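Local coordinates for hypothetical protein UNP Q5LQD5_SILPO (Silicibacter pomeroyi, PDB 2IMH) that is of unknown function but belongs to the DUF1028 family and has a layered alpha-beta-beta-alpha architecture consistent with that of the Ntn hydrolases, at residues Ile7-Pro12 with Glu133-Ser138; Ala20-Ser25 with Ala148-Ala153; Arg144-Ala149 with Met168-Pro173. One frame throughout, in Å; residues are numbered along the deposited sequence.

Interaction 1: residues Ile7-Pro12 with Glu133-Ser138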
loop_
_atom_site.group_PDB
_atom_site.type_symbol
_atom_site.label_atom_id
_atom_site.label_comp_id
_atom_site.label_asym_id
_atom_site.label_seq_id
_atom_site.Cartn_x
_atom_site.Cartn_y
_atom_site.Cartn_z
ATOM N N ILE A 7 4.490 -2.840 -0.805
ATOM C CA ILE A 7 5.406 -1.817 -0.337
ATOM C C ILE A 7 4.580 -0.773 0.386
ATOM O O ILE A 7 3.501 -0.435 -0.081
ATOM C CB ILE A 7 6.212 -1.176 -1.490
ATOM C CG1 ILE A 7 7.243 -0.189 -0.939
ATOM C CG2 ILE A 7 5.298 -0.573 -2.581
ATOM C CD1 ILE A 7 8.387 0.047 -1.873
ATOM N N LEU A 8 5.056 -0.355 1.555
ATOM C CA LEU A 8 4.478 0.781 2.302
ATOM C C LEU A 8 5.509 1.890 2.319
ATOM O O LEU A 8 6.702 1.628 2.477
ATOM C CB LEU A 8 4.129 0.393 3.736
ATOM C CG LEU A 8 3.276 -0.869 3.924
ATOM C CD1 LEU A 8 3.126 -1.231 5.412
ATOM C CD2 LEU A 8 1.928 -0.699 3.235
ATOM N N ALA A 9 5.060 3.137 2.198
ATOM C CA ALA A 9 6.012 4.242 2.224
ATOM C C ALA A 9 5.384 5.526 2.721
ATOM O O ALA A 9 4.174 5.704 2.631
ATOM C CB ALA A 9 6.604 4.475 0.825
ATOM N N HIS A 10 6.247 6.402 3.234
ATOM C CA HIS A 10 5.917 7.762 3.651
ATOM C C HIS A 10 6.566 8.718 2.642
ATOM O O HIS A 10 7.681 8.463 2.160
ATOM C CB HIS A 10 6.458 7.954 5.092
ATOM C CG HIS A 10 6.575 9.378 5.555
ATOM N ND1 HIS A 10 5.527 10.273 5.516
ATOM C CD2 HIS A 10 7.593 10.020 6.181
ATOM C CE1 HIS A 10 5.916 11.430 6.033
ATOM N NE2 HIS A 10 7.162 11.298 6.447
ATOM N N ASP A 11 5.852 9.785 2.292
ATOM C CA ASP A 11 6.377 10.814 1.401
ATOM C C ASP A 11 6.697 12.047 2.259
ATOM O O ASP A 11 5.806 12.841 2.546
ATOM C CB ASP A 11 5.330 11.168 0.347
ATOM C CG ASP A 11 5.825 12.200 -0.656
ATOM O OD1 ASP A 11 6.993 12.128 -1.061
ATOM O OD2 ASP A 11 5.027 13.078 -1.042
ATOM N N PRO A 12 7.959 12.182 2.706
ATOM C CA PRO A 12 8.274 13.217 3.686
ATOM C C PRO A 12 7.866 14.621 3.260
ATOM O O PRO A 12 7.330 15.369 4.082
ATOM C CB PRO A 12 9.792 13.107 3.826
ATOM C CG PRO A 12 10.076 11.685 3.532
ATOM C CD PRO A 12 9.146 11.365 2.389
ATOM N N GLU A 133 15.012 -0.834 -4.353
ATOM C CA GLU A 133 15.891 -0.018 -5.195
ATOM C C GLU A 133 15.081 0.879 -6.137
ATOM O O GLU A 133 15.373 2.062 -6.267
ATOM C CB GLU A 133 16.830 -0.914 -6.010
ATOM C CG GLU A 133 17.750 -0.159 -6.979
ATOM C CD GLU A 133 18.558 -1.076 -7.905
ATOM O OE1 GLU A 133 18.373 -2.317 -7.876
ATOM O OE2 GLU A 133 19.394 -0.550 -8.677
ATOM N N ALA A 134 14.071 0.311 -6.799
ATOM C CA ALA A 134 13.231 1.091 -7.718
ATOM C C ALA A 134 12.512 2.236 -7.008
ATOM O O ALA A 134 12.500 3.362 -7.515
ATOM C CB ALA A 134 12.247 0.205 -8.450
ATOM N N PHE A 135 11.945 1.970 -5.836
ATOM C CA PHE A 135 11.261 3.026 -5.082
ATOM C C PHE A 135 12.207 4.145 -4.653
ATOM O O PHE A 135 11.921 5.323 -4.860
ATOM C CB PHE A 135 10.552 2.466 -3.845
ATOM C CG PHE A 135 9.756 3.493 -3.122
ATOM C CD1 PHE A 135 8.462 3.814 -3.547
ATOM C CD2 PHE A 135 10.314 4.189 -2.049
ATOM C CE1 PHE A 135 7.743 4.803 -2.899
ATOM C CE2 PHE A 135 9.596 5.164 -1.393
ATOM C CZ PHE A 135 8.312 5.478 -1.828
ATOM N N VAL A 136 13.338 3.770 -4.061
ATOM C CA VAL A 136 14.242 4.770 -3.503
ATOM C C VAL A 136 14.994 5.541 -4.589
ATOM O O VAL A 136 15.269 6.722 -4.418
ATOM C CB VAL A 136 15.202 4.182 -2.430
ATOM C CG1 VAL A 136 14.397 3.601 -1.263
ATOM C CG2 VAL A 136 16.124 3.137 -3.028
ATOM N N ALA A 137 15.287 4.890 -5.716
ATOM C CA ALA A 137 16.023 5.541 -6.808
ATOM C C ALA A 137 15.169 6.505 -7.629
ATOM O O ALA A 137 15.700 7.413 -8.264
ATOM C CB ALA A 137 16.653 4.499 -7.715
ATOM N N SER A 138 13.854 6.303 -7.626
ATOM C CA SER A 138 12.966 7.095 -8.467
ATOM C C SER A 138 12.842 8.528 -7.975
ATOM O O SER A 138 12.648 8.769 -6.777
ATOM C CB SER A 138 11.583 6.467 -8.535
ATOM O OG SER A 138 10.706 7.289 -9.298
#

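Interaction 2: residues Ala20-Ser25 with Ala148-Ala153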
loop_
_atom_site.group_PDB
_atom_site.type_symbol
_atom_site.label_atom_id
_atom_site.label_comp_id
_atom_site.label_asym_id
_atom_site.label_seq_id
_atom_site.Cartn_x
_atom_site.Cartn_y
_atom_site.Cartn_z
ATOM N N ALA A 20 1.366 -0.031 -2.025
ATOM C CA ALA A 20 0.970 -0.653 -3.279
ATOM C C ALA A 20 1.263 -2.128 -3.192
ATOM O O ALA A 20 2.167 -2.536 -2.463
ATOM C CB ALA A 20 1.696 -0.033 -4.426
ATOM N N ALA A 21 0.510 -2.937 -3.933
ATOM C CA ALA A 21 0.687 -4.391 -3.819
ATOM C C ALA A 21 0.226 -5.075 -5.082
ATOM O O ALA A 21 -0.559 -4.519 -5.858
ATOM C CB ALA A 21 -0.117 -4.924 -2.635
ATOM N N ALA A 22 0.697 -6.297 -5.276
ATOM C CA ALA A 22 0.230 -7.116 -6.385
ATOM C C ALA A 22 0.348 -8.568 -5.957
ATOM O O ALA A 22 1.227 -8.906 -5.156
ATOM C CB ALA A 22 1.041 -6.835 -7.653
ATOM N N THR A 23 -0.584 -9.402 -6.427
ATOM C CA THR A 23 -0.514 -10.839 -6.181
ATOM C C THR A 23 -0.884 -11.644 -7.404
ATOM O O THR A 23 -1.453 -11.121 -8.371
ATOM C CB THR A 23 -1.502 -11.330 -5.095
ATOM O OG1 THR A 23 -2.850 -11.179 -5.565
ATOM C CG2 THR A 23 -1.303 -10.620 -3.745
ATOM N N GLY A 24 -0.583 -12.941 -7.346
ATOM C CA GLY A 24 -1.093 -13.850 -8.360
ATOM C C GLY A 24 -2.499 -14.362 -8.058
ATOM O O GLY A 24 -2.876 -15.443 -8.533
ATOM N N SER A 25 -3.270 -13.589 -7.286
ATOM C CA SER A 25 -4.649 -13.917 -6.947
ATOM C C SER A 25 -5.550 -12.676 -7.052
ATOM O O SER A 25 -5.123 -11.647 -7.579
ATOM C CB SER A 25 -4.715 -14.539 -5.548
ATOM O OG SER A 25 -5.969 -15.168 -5.306
ATOM N N ALA A 148 6.529 2.239 -9.856
ATOM C CA ALA A 148 7.861 1.800 -10.280
ATOM C C ALA A 148 8.304 0.579 -9.461
ATOM O O ALA A 148 8.885 -0.372 -9.998
ATOM C CB ALA A 148 8.857 2.918 -10.135
ATOM N N ALA A 149 8.017 0.618 -8.160
ATOM C CA ALA A 149 8.314 -0.494 -7.261
ATOM C C ALA A 149 7.601 -1.784 -7.659
ATOM O O ALA A 149 8.230 -2.845 -7.703
ATOM C CB ALA A 149 7.993 -0.124 -5.820
ATOM N N LEU A 150 6.303 -1.699 -7.966
ATOM C CA LEU A 150 5.553 -2.888 -8.416
ATOM C C LEU A 150 6.150 -3.474 -9.702
ATOM O O LEU A 150 6.338 -4.683 -9.828
ATOM C CB LEU A 150 4.086 -2.542 -8.671
ATOM C CG LEU A 150 3.223 -2.172 -7.468
ATOM C CD1 LEU A 150 1.777 -1.981 -7.931
ATOM C CD2 LEU A 150 3.313 -3.242 -6.361
ATOM N N ILE A 151 6.428 -2.600 -10.661
ATOM C CA ILE A 151 7.019 -3.018 -11.935
ATOM C C ILE A 151 8.381 -3.709 -11.759
ATOM O O ILE A 151 8.632 -4.767 -12.357
ATOM C CB ILE A 151 7.075 -1.824 -12.909
ATOM C CG1 ILE A 151 5.664 -1.529 -13.427
ATOM C CG2 ILE A 151 8.067 -2.061 -14.062
ATOM C CD1 ILE A 151 5.064 -2.627 -14.336
ATOM N N ALA A 152 9.240 -3.136 -10.918
ATOM C CA ALA A 152 10.559 -3.734 -10.645
ATOM C C ALA A 152 10.412 -5.087 -9.959
ATOM O O ALA A 152 11.165 -6.019 -10.234
ATOM C CB ALA A 152 11.391 -2.796 -9.775
ATOM N N ALA A 153 9.463 -5.191 -9.035
ATOM C CA ALA A 153 9.247 -6.450 -8.318
ATOM C C ALA A 153 8.792 -7.514 -9.301
ATOM O O ALA A 153 9.256 -8.656 -9.251
ATOM C CB ALA A 153 8.211 -6.272 -7.245
#

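Interaction 3: residues Arg144-Ala149 with Met168-Pro173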
loop_
_atom_site.group_PDB
_atom_site.type_symbol
_atom_site.label_atom_id
_atom_site.label_comp_id
_atom_site.label_asym_id
_atom_site.label_seq_id
_atom_site.Cartn_x
_atom_site.Cartn_y
_atom_site.Cartn_z
ATOM N N ARG A 144 3.958 7.493 -8.538
ATOM C CA ARG A 144 4.697 6.848 -9.615
ATOM C C ARG A 144 5.879 6.051 -9.089
ATOM O O ARG A 144 6.310 5.099 -9.737
ATOM C CB ARG A 144 5.156 7.871 -10.671
ATOM C CG ARG A 144 4.004 8.502 -11.455
ATOM C CD ARG A 144 4.531 9.586 -12.427
ATOM N NE ARG A 144 5.243 8.977 -13.558
ATOM C CZ ARG A 144 6.031 9.624 -14.422
ATOM N NH1 ARG A 144 6.235 10.940 -14.320
ATOM N NH2 ARG A 144 6.621 8.942 -15.407
ATOM N N ARG A 145 6.398 6.444 -7.923
ATOM C CA ARG A 145 7.468 5.688 -7.259
ATOM C C ARG A 145 6.926 4.338 -6.804
ATOM O O ARG A 145 7.589 3.310 -6.956
ATOM C CB ARG A 145 8.028 6.472 -6.065
ATOM C CG ARG A 145 9.204 7.370 -6.423
ATOM C CD ARG A 145 9.159 8.719 -5.731
ATOM N NE ARG A 145 9.207 8.668 -4.268
ATOM C CZ ARG A 145 8.808 9.666 -3.484
ATOM N NH1 ARG A 145 8.877 9.553 -2.170
ATOM N NH2 ARG A 145 8.327 10.780 -4.015
ATOM N N LEU A 146 5.708 4.356 -6.251
ATOM C CA LEU A 146 5.037 3.124 -5.833
ATOM C C LEU A 146 4.820 2.228 -7.035
ATOM O O LEU A 146 5.123 1.038 -6.993
ATOM C CB LEU A 146 3.712 3.430 -5.127
ATOM C CG LEU A 146 3.807 4.125 -3.757
ATOM C CD1 LEU A 146 2.420 4.602 -3.326
ATOM C CD2 LEU A 146 4.446 3.213 -2.685
ATOM N N LEU A 147 4.341 2.807 -8.137
ATOM C CA LEU A 147 4.155 2.023 -9.368
ATOM C C LEU A 147 5.474 1.432 -9.873
ATOM O O LEU A 147 5.524 0.264 -10.271
ATOM C CB LEU A 147 3.470 2.854 -10.456
ATOM C CG LEU A 147 1.984 3.166 -10.238
ATOM C CD1 LEU A 147 1.483 4.255 -11.205
ATOM C CD2 LEU A 147 1.111 1.907 -10.354
ATOM N N ALA A 148 6.529 2.239 -9.856
ATOM C CA ALA A 148 7.861 1.800 -10.280
ATOM C C ALA A 148 8.304 0.579 -9.461
ATOM O O ALA A 148 8.885 -0.372 -9.998
ATOM C CB ALA A 148 8.857 2.918 -10.135
ATOM N N ALA A 149 8.017 0.618 -8.160
ATOM C CA ALA A 149 8.314 -0.494 -7.261
ATOM C C ALA A 149 7.601 -1.784 -7.659
ATOM O O ALA A 149 8.230 -2.845 -7.703
ATOM C CB ALA A 149 7.993 -0.124 -5.820
HETATM N N MSE A 168 -3.235 0.279 -5.185
HETATM C CA MSE A 168 -2.503 1.352 -4.530
HETATM C C MSE A 168 -3.453 2.061 -3.586
HETATM O O MSE A 168 -4.666 2.109 -3.827
HETATM C CB MSE A 168 -1.956 2.357 -5.551
HETATM C CG MSE A 168 -0.933 3.340 -4.983
HETATM SE SE MSE A 168 0.121 4.223 -6.382
HETATM C CE MSE A 168 0.950 2.605 -7.066
ATOM N N LEU A 169 -2.892 2.597 -2.507
ATOM C CA LEU A 169 -3.672 3.354 -1.552
ATOM C C LEU A 169 -2.787 4.502 -1.101
ATOM O O LEU A 169 -1.681 4.256 -0.598
ATOM C CB LEU A 169 -4.052 2.473 -0.358
ATOM C CG LEU A 169 -4.782 3.202 0.777
ATOM C CD1 LEU A 169 -6.149 3.664 0.259
ATOM C CD2 LEU A 169 -4.931 2.339 2.042
ATOM N N VAL A 170 -3.263 5.734 -1.269
ATOM C CA VAL A 170 -2.489 6.905 -0.840
ATOM C C VAL A 170 -3.388 7.882 -0.105
ATOM O O VAL A 170 -4.490 8.198 -0.567
ATOM C CB VAL A 170 -1.777 7.612 -2.018
ATOM C CG1 VAL A 170 -1.061 8.916 -1.536
ATOM C CG2 VAL A 170 -0.775 6.650 -2.699
ATOM N N LEU A 171 -2.896 8.360 1.038
ATOM C CA LEU A 171 -3.667 9.232 1.932
ATOM C C LEU A 171 -2.898 10.503 2.239
ATOM O O LEU A 171 -1.692 10.474 2.427
ATOM C CB LEU A 171 -3.956 8.514 3.257
ATOM C CG LEU A 171 -4.572 7.105 3.193
ATOM C CD1 LEU A 171 -4.749 6.558 4.607
ATOM C CD2 LEU A 171 -5.910 7.154 2.446
ATOM N N HIS A 172 -3.616 11.615 2.325
ATOM C CA HIS A 172 -3.025 12.897 2.685
ATOM C C HIS A 172 -4.157 13.763 3.230
ATOM O O HIS A 172 -5.267 13.699 2.712
ATOM C CB HIS A 172 -2.450 13.568 1.456
ATOM C CG HIS A 172 -1.762 14.859 1.759
ATOM N ND1 HIS A 172 -2.437 16.060 1.839
ATOM C CD2 HIS A 172 -0.469 15.130 2.060
ATOM C CE1 HIS A 172 -1.583 17.020 2.155
ATOM N NE2 HIS A 172 -0.380 16.484 2.284
ATOM N N PRO A 173 -3.891 14.589 4.258
ATOM C CA PRO A 173 -5.003 15.322 4.884
ATOM C C PRO A 173 -5.727 16.333 3.985
ATOM O O PRO A 173 -6.855 16.710 4.303
ATOM C CB PRO A 173 -4.328 16.072 6.038
ATOM C CG PRO A 173 -2.901 16.169 5.654
ATOM C CD PRO A 173 -2.605 14.889 4.911
#

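Interaction 1: residues Ile7-Pro12 with Glu133-Ser138
The Phe135 ring is met obliquely by two apolar groups of the strand, Ile7 CD1 near its base and the Ala9 methyl at its far end, while a second ring, that of Phe112, meets it with the two planes at about 50°. The other flat group here, the imidazole of His10, has Pro12 N over the centre of one face, 3.9 Å above the plane. The setting is the helix-on-sheet layer of an alpha-beta-beta-alpha sandwich, as in Ntn hydrolases: Phe135 belongs to helix 126-137, and its partners sit on strand 4-11, a central strand of the six-stranded antiparallel sheet.

Phe135 holds CG anti to its N (chi1 -175°), which carries the ring off the helix and onto the strand. Its CZ comes to 3.3 Å from Ala9 CB, with CE2 following at 3.8 Å from the same methyl, so the alanine receives the end of the ring at close quarters. Ile7 reaches the aromatic from its other end with an extended CG1 branch: CD1 lies 3.9 Å from Phe135 CG.

Alternation along the strand sorts the side chains. Ile7 and Ala9 point toward the helix, whereas Leu8 and His10 point away; Leu8 packs on Met41, Ala43 and Ala87, and His10 on Met89, all on strands of the second sheet. The contact itself is apolar and buried, joining one helical layer to the sheet that backs it. At the base of the aromatic side chain, Ile7 CD1 stands 3.8 Å from Phe135 CB.

Interaction 2: residues Ala20-Ser25 with Ala148-Ala153
Ala20 opens the contact by setting its methyl against Leu150, the leucine that carries the helix side of the interface. Strand 16-23 lies in the six-stranded sheet of the alpha-beta-beta-alpha sandwich, and helix 142-155 rides over it; their short axes pass 8.6 Å apart and run 29° from parallel. Ala20 CB points toward the helix and lies 4.0 Å from Leu150 CD1.

At Ala21 the methyl turns away, where it meets Ser6 of the adjoining strand, and the main chain itself becomes the contact surface: Leu150 CD2 rests 3.7 Å from Ala21 N. Ala22 brings a methyl back to the helix side, and its CB is 4.4 Å from Leu150 CD2, a looser touch. Small residues in succession therefore let one branched side chain lie almost directly on the strand.

Leu150 gets there with CG anti to its carbonyl carbon (chi1 -68°), its two methyls spread over Ala20-Ala22. Ile190 and Leu193 of helix 189-200, together with Met131 of helix 126-137, also touch this leucine, so it is wedged between two further helices and the sheet. Were Leu150 cut back to an alanine, the space above the three strand alanines would probably be left unfilled, and Ile190 and Leu193 would be likely to lose this apolar partner.

Past the contact, Thr23 closes the strand, and its hydroxyl receives the backbone of Ser25 in an ST turn that bends the chain through Gly24. In that turn Ser25 N donates to Thr23 OG1 over 3.0 Å, with an N-H...O angle of 152°.

Interaction 3: residues Arg144-Ala149 with Met168-Pro173
Met168, present as selenomethionine, reaches from strand 165-172 to Leu146 and Leu147 of helix 142-155. The helical layer of the alpha-beta-beta-alpha sandwich packs here on its six-stranded sheet, and the strand runs nearly antiparallel to the helix, at 155° between their short segments.

From CB, which points toward the helix, the chain goes out with CG anti to the backbone N (chi1 -168°), and CG comes 3.9 Å from Leu146 CD1. SE follows beside the same leucine, 3.8 Å from Leu146 CD1 and only slightly farther from its CB. There the chain bends (chi3 -63°), swinging the terminal CE into the angle between the two leucines. CE touches Leu146 CB at 3.5 Å; the Met168 chain as a whole meets that of Leu147 at about a right angle, with CE 3.4 Å from Leu147 CD2. These separations are tight for carbon atoms, but Met168 was modelled in two conformers, so any strain they suggest is doubtful.

Leu147 departs from the helix to one side, and only its outer atoms reach the strand residue; the same side chain packs on Leu193 and Tyr197 of helix 189-200. Leu146 instead leaves the helix toward the strand, with Phe135 of helix 126-137 as a further neighbour. Two residues along the strand from Met168, Val170 adds a smaller apolar touch: its CG2 is 3.8 Å from Leu146 CD1.

Overall arrangement
All three contacts lie between one six-stranded sheet and the consecutive helices 126-137 and 142-155. Interactions 1 and 2 use the neighbouring strands 4-11 and 16-23, tied by a probable hydrogen bond from Ile7 N to Ala20 O at 2.9 Å; their helices also touch, Ala134 CB lying 3.4 Å from Ala152 CB. Interactions 2 and 3 share helix 142-155 and meet where Ala20 CB stands 3.8 Å from Met168 CE. Interactions 1 and 3, with centres about 9 Å apart, join through Phe135 CE1 and Leu146 CD2 at 3.7 Å. The side chains of the three contacts thus meet in a largely apolar layer, with a long, weak ion pair between Asp11 and Arg145 beside it.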